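Local coordinates for protein pyruvate kinase 1 (Trypanosoma brucei brucei, PDB 4KCT) that transfers phosphate from phosphoenolpyruvate to ADP, yielding pyruvate and ATP, and also has an intrinsic oxaloacetate decarboxylase activity, at residues S401-S406 with T423-T428. Residues are numbered along the deposited sequence; the frame is centred on the assembly and turned at random.
With FDP (2,6-di-O-phosphono-beta-D-fructofuranose), chain F.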
ATOM      1  N   SER A 401      23.836   6.318  25.522  1.00 16.48           N
ATOM      2  CA  SER A 401      24.129   4.897  25.354  1.00 19.34           C
ATOM      3  C   SER A 401      25.511   4.610  25.868  1.00 20.66           C
ATOM      4  O   SER A 401      26.454   5.291  25.509  1.00 24.05           O
ATOM      5  CB  SER A 401      24.032   4.478  23.873  1.00 18.46           C
ATOM      6  OG  SER A 401      24.184   3.069  23.760  1.00 18.23           O
ATOM      7  N   ASN A 402      25.618   3.631  26.753  1.00 21.15           N
ATOM      8  CA  ASN A 402      26.908   3.259  27.309  1.00 20.95           C
ATOM      9  C   ASN A 402      27.560   2.118  26.547  1.00 20.97           C
ATOM     10  O   ASN A 402      28.780   2.142  26.309  1.00 23.32           O
ATOM     11  CB  ASN A 402      26.759   2.916  28.794  1.00 22.33           C
ATOM     12  CG  ASN A 402      26.103   4.044  29.576  1.00 24.22           C
ATOM     13  OD1 ASN A 402      26.521   5.204  29.472  1.00 24.99           O
ATOM     14  ND2 ASN A 402      24.991   3.739  30.233  1.00 24.36           N
ATOM     15  N   THR A 403      26.750   1.179  26.068  1.00 18.73           N
ATOM     16  CA  THR A 403      27.286   0.017  25.335  1.00 19.05           C
ATOM     17  C   THR A 403      27.263   0.292  23.824  1.00 18.53           C
ATOM     18  O   THR A 403      27.795  -0.481  23.052  1.00 18.63           O
ATOM     19  CB  THR A 403      26.458  -1.259  25.588  1.00 20.92           C
ATOM     20  OG1 THR A 403      25.124  -1.087  25.053  1.00 23.01           O
ATOM     21  CG2 THR A 403      26.375  -1.573  27.098  1.00 20.44           C
ATOM     22  N   GLY A 404      26.485   1.283  23.412  1.00 17.17           N
ATOM     23  CA  GLY A 404      26.224   1.486  21.980  1.00 15.73           C
ATOM     24  C   GLY A 404      24.858   0.972  21.541  1.00 17.40           C
ATOM     25  O   GLY A 404      24.369   1.343  20.486  1.00 15.51           O
ATOM     26  N   ARG A 405      24.261   0.087  22.335  1.00 16.91           N
ATOM     27  CA  ARG A 405      23.083  -0.646  21.902  1.00 17.85           C
ATOM     28  C   ARG A 405      21.896   0.289  21.507  1.00 18.21           C
ATOM     29  O   ARG A 405      21.274   0.095  20.466  1.00 16.30           O
ATOM     30  CB  ARG A 405      22.634  -1.614  22.989  1.00 21.24           C
ATOM     31  CG  ARG A 405      21.532  -2.542  22.521  1.00 30.00           C
ATOM     32  CD  ARG A 405      21.001  -3.446  23.628  1.00 35.39           C
ATOM     33  NE  ARG A 405      19.709  -4.007  23.214  1.00 51.17           N
ATOM     34  CZ  ARG A 405      18.548  -3.789  23.832  1.00 59.09           C
ATOM     35  NH1 ARG A 405      17.422  -4.247  23.298  1.00 61.90           N
ATOM     36  NH2 ARG A 405      18.521  -3.227  25.037  1.00 57.85           N
ATOM     37  N   SER A 406      21.584   1.259  22.356  1.00 15.96           N
ATOM     38  CA  SER A 406      20.478   2.183  22.091  1.00 16.09           C
ATOM     39  C   SER A 406      20.757   3.046  20.886  1.00 16.16           C
ATOM     40  O   SER A 406      19.832   3.430  20.173  1.00 15.35           O
ATOM     41  CB  SER A 406      20.193   3.094  23.294  1.00 17.10           C
ATOM     42  OG  SER A 406      19.912   2.328  24.463  1.00 18.35           O
ATOM     43  N   THR A 423      28.001   9.036  25.413  1.00 20.14           N
ATOM     44  CA  THR A 423      28.395   7.770  25.963  1.00 19.84           C
ATOM     45  C   THR A 423      29.403   7.956  27.093  1.00 20.77           C
ATOM     46  O   THR A 423      30.144   8.934  27.126  1.00 20.87           O
ATOM     47  CB  THR A 423      28.982   6.832  24.862  1.00 21.71           C
ATOM     48  OG1 THR A 423      29.272   5.557  25.431  1.00 23.85           O
ATOM     49  CG2 THR A 423      30.257   7.420  24.266  1.00 19.97           C
ATOM     50  N   THR A 424      29.473   6.980  27.983  1.00 21.32           N
ATOM     51  CA  THR A 424      30.454   7.011  29.071  1.00 21.17           C
ATOM     52  C   THR A 424      31.683   6.142  28.770  1.00 22.20           C
ATOM     53  O   THR A 424      32.547   5.968  29.636  1.00 22.16           O
ATOM     54  CB  THR A 424      29.815   6.492  30.370  1.00 21.59           C
ATOM     55  OG1 THR A 424      29.202   5.229  30.101  1.00 22.55           O
ATOM     56  CG2 THR A 424      28.738   7.463  30.850  1.00 23.96           C
ATOM     57  N   ARG A 425      31.758   5.584  27.562  1.00 21.31           N
ATOM     58  CA  ARG A 425      32.896   4.753  27.172  1.00 23.21           C
ATOM     59  C   ARG A 425      33.545   5.215  25.878  1.00 22.58           C
ATOM     60  O   ARG A 425      32.895   5.283  24.836  1.00 20.88           O
ATOM     61  CB  ARG A 425      32.481   3.295  27.027  1.00 24.15           C
ATOM     62  CG  ARG A 425      32.038   2.649  28.320  1.00 27.53           C
ATOM     63  CD  ARG A 425      31.635   1.203  28.096  1.00 30.11           C
ATOM     64  NE  ARG A 425      30.576   0.834  29.024  1.00 46.76           N
ATOM     65  CZ  ARG A 425      29.815  -0.251  28.913  1.00 49.79           C
ATOM     66  NH1 ARG A 425      30.046  -1.152  27.957  1.00 45.11           N
ATOM     67  NH2 ARG A 425      28.837  -0.445  29.779  1.00 50.20           N
ATOM     68  N   LEU A 426      34.851   5.470  25.927  1.00 21.10           N
ATOM     69  CA  LEU A 426      35.582   5.831  24.714  1.00 22.52           C
ATOM     70  C   LEU A 426      35.523   4.740  23.650  1.00 20.84           C
ATOM     71  O   LEU A 426      35.439   5.026  22.460  1.00 19.07           O
ATOM     72  CB  LEU A 426      37.041   6.164  25.043  1.00 23.24           C
ATOM     73  CG  LEU A 426      37.227   7.480  25.823  1.00 24.57           C
ATOM     74  CD1 LEU A 426      38.630   7.547  26.439  1.00 28.38           C
ATOM     75  CD2 LEU A 426      36.987   8.663  24.891  1.00 24.52           C
ATOM     76  N   GLN A 427      35.556   3.483  24.066  1.00 18.90           N
ATOM     77  CA  GLN A 427      35.473   2.434  23.072  1.00 20.19           C
ATOM     78  C   GLN A 427      34.112   2.448  22.367  1.00 20.05           C
ATOM     79  O   GLN A 427      34.014   2.082  21.194  1.00 18.65           O
ATOM     80  CB  GLN A 427      35.719   1.070  23.674  1.00 20.85           C
ATOM     81  CG  GLN A 427      35.643  -0.030  22.623  1.00 23.75           C
ATOM     82  CD  GLN A 427      36.487  -1.239  22.976  1.00 28.75           C
ATOM     83  OE1 GLN A 427      36.108  -2.030  23.815  1.00 32.59           O
ATOM     84  NE2 GLN A 427      37.616  -1.406  22.290  1.00 34.51           N
ATOM     85  N   THR A 428      33.056   2.856  23.081  1.00 18.85           N
ATOM     86  CA  THR A 428      31.757   2.980  22.431  1.00 18.23           C
ATOM     87  C   THR A 428      31.726   4.066  21.366  1.00 19.51           C
ATOM     88  O   THR A 428      31.201   3.839  20.267  1.00 18.59           O
ATOM     89  CB  THR A 428      30.614   3.133  23.446  1.00 19.70           C
ATOM     90  OG1 THR A 428      30.497   1.903  24.182  1.00 19.93           O
ATOM     91  CG2 THR A 428      29.272   3.412  22.722  1.00 18.09           C
TER
HETATM   92  P1  FDP F1004      22.073   5.286  32.346  1.00 22.06           P
HETATM   93  O1P FDP F1004      21.297   6.586  32.366  1.00 20.29           O
HETATM   94  O2P FDP F1004      23.522   5.497  31.984  1.00 22.12           O
HETATM   95  O3P FDP F1004      21.829   4.373  33.537  1.00 22.37           O
HETATM   96  O1  FDP F1004      20.135   2.498  32.683  1.00 22.00           O
HETATM   97  C1  FDP F1004      19.434   3.565  32.039  1.00 19.84           C
HETATM   98  C2  FDP F1004      20.189   3.948  30.771  1.00 20.55           C
HETATM   99  O2  FDP F1004      21.524   4.452  31.051  1.00 19.92           O
HETATM  100  C3  FDP F1004      19.428   4.950  29.908  1.00 17.47           C
HETATM  101  O3  FDP F1004      19.485   6.269  30.445  1.00 18.76           O
HETATM  102  C4  FDP F1004      20.210   4.847  28.610  1.00 18.40           C
HETATM  103  O4  FDP F1004      19.517   5.413  27.484  1.00 18.18           O
HETATM  104  C5  FDP F1004      20.372   3.339  28.492  1.00 17.59           C
HETATM  105  O5  FDP F1004      20.315   2.825  29.873  1.00 18.25           O
HETATM  106  C6  FDP F1004      21.698   2.984  27.831  1.00 18.19           C
HETATM  107  O6  FDP F1004      21.650   1.602  27.469  1.00 20.97           O
HETATM  108  P2  FDP F1004      22.766   1.017  26.451  1.00 22.48           P
HETATM  109  O4P FDP F1004      22.485   1.724  25.113  1.00 17.32           O
HETATM  110  O5P FDP F1004      24.063   1.405  27.089  1.00 19.16           O
HETATM  111  O6P FDP F1004      22.488  -0.465  26.403  1.00 20.09           O
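Three threonine hydroxyls of 423-428 donate to carbonyl oxygens of 401-406, the turn that carries fructose 2,6-bisphosphate (FDP). Thr423 OG1, anti to its backbone N (chi1 -176°), donates to Ser401 O at 2.8 Å in the carbonyl plane, and accepts from Arg425 N in an ST turn. Thr428 OG1 donates to Asn402 O at 2.7 Å from above the carbonyl plane. Thr424 OG1 donates to Asn402 OD1 at 2.8 Å, also from above the amide plane, the two side chains crossing obliquely.

Asn402 O lies 3.4 Å above one guanidinium face of Arg425, offset toward its rim. In van der Waals contact, Thr403 CG2 sits 3.8 Å from Arg425 NH1, and Thr428 CG2 rests 3.6 Å from Gly404 N.

On the 6-phosphate, Asn402 N and Thr403 N both donate to FDP O5P, while Ser401 OG, Ser406 N and Ser406 OG converge on FDP O4P, the Ser406 N-H lying in the first turn of helix 405-412. Asn402 ND2 extends to FDP O2P of the 2-phosphate, at 2.9 Å.

Asn402 thus bridges both phosphates; second-shell Thr424 probably helps hold its amide, though the off-plane bond steers it loosely. The turn after strand 396-400 binds the ligand, that after adjacent parallel strand 419-423 backs it, and the helix N-terminus probably helps offset the phosphate charge.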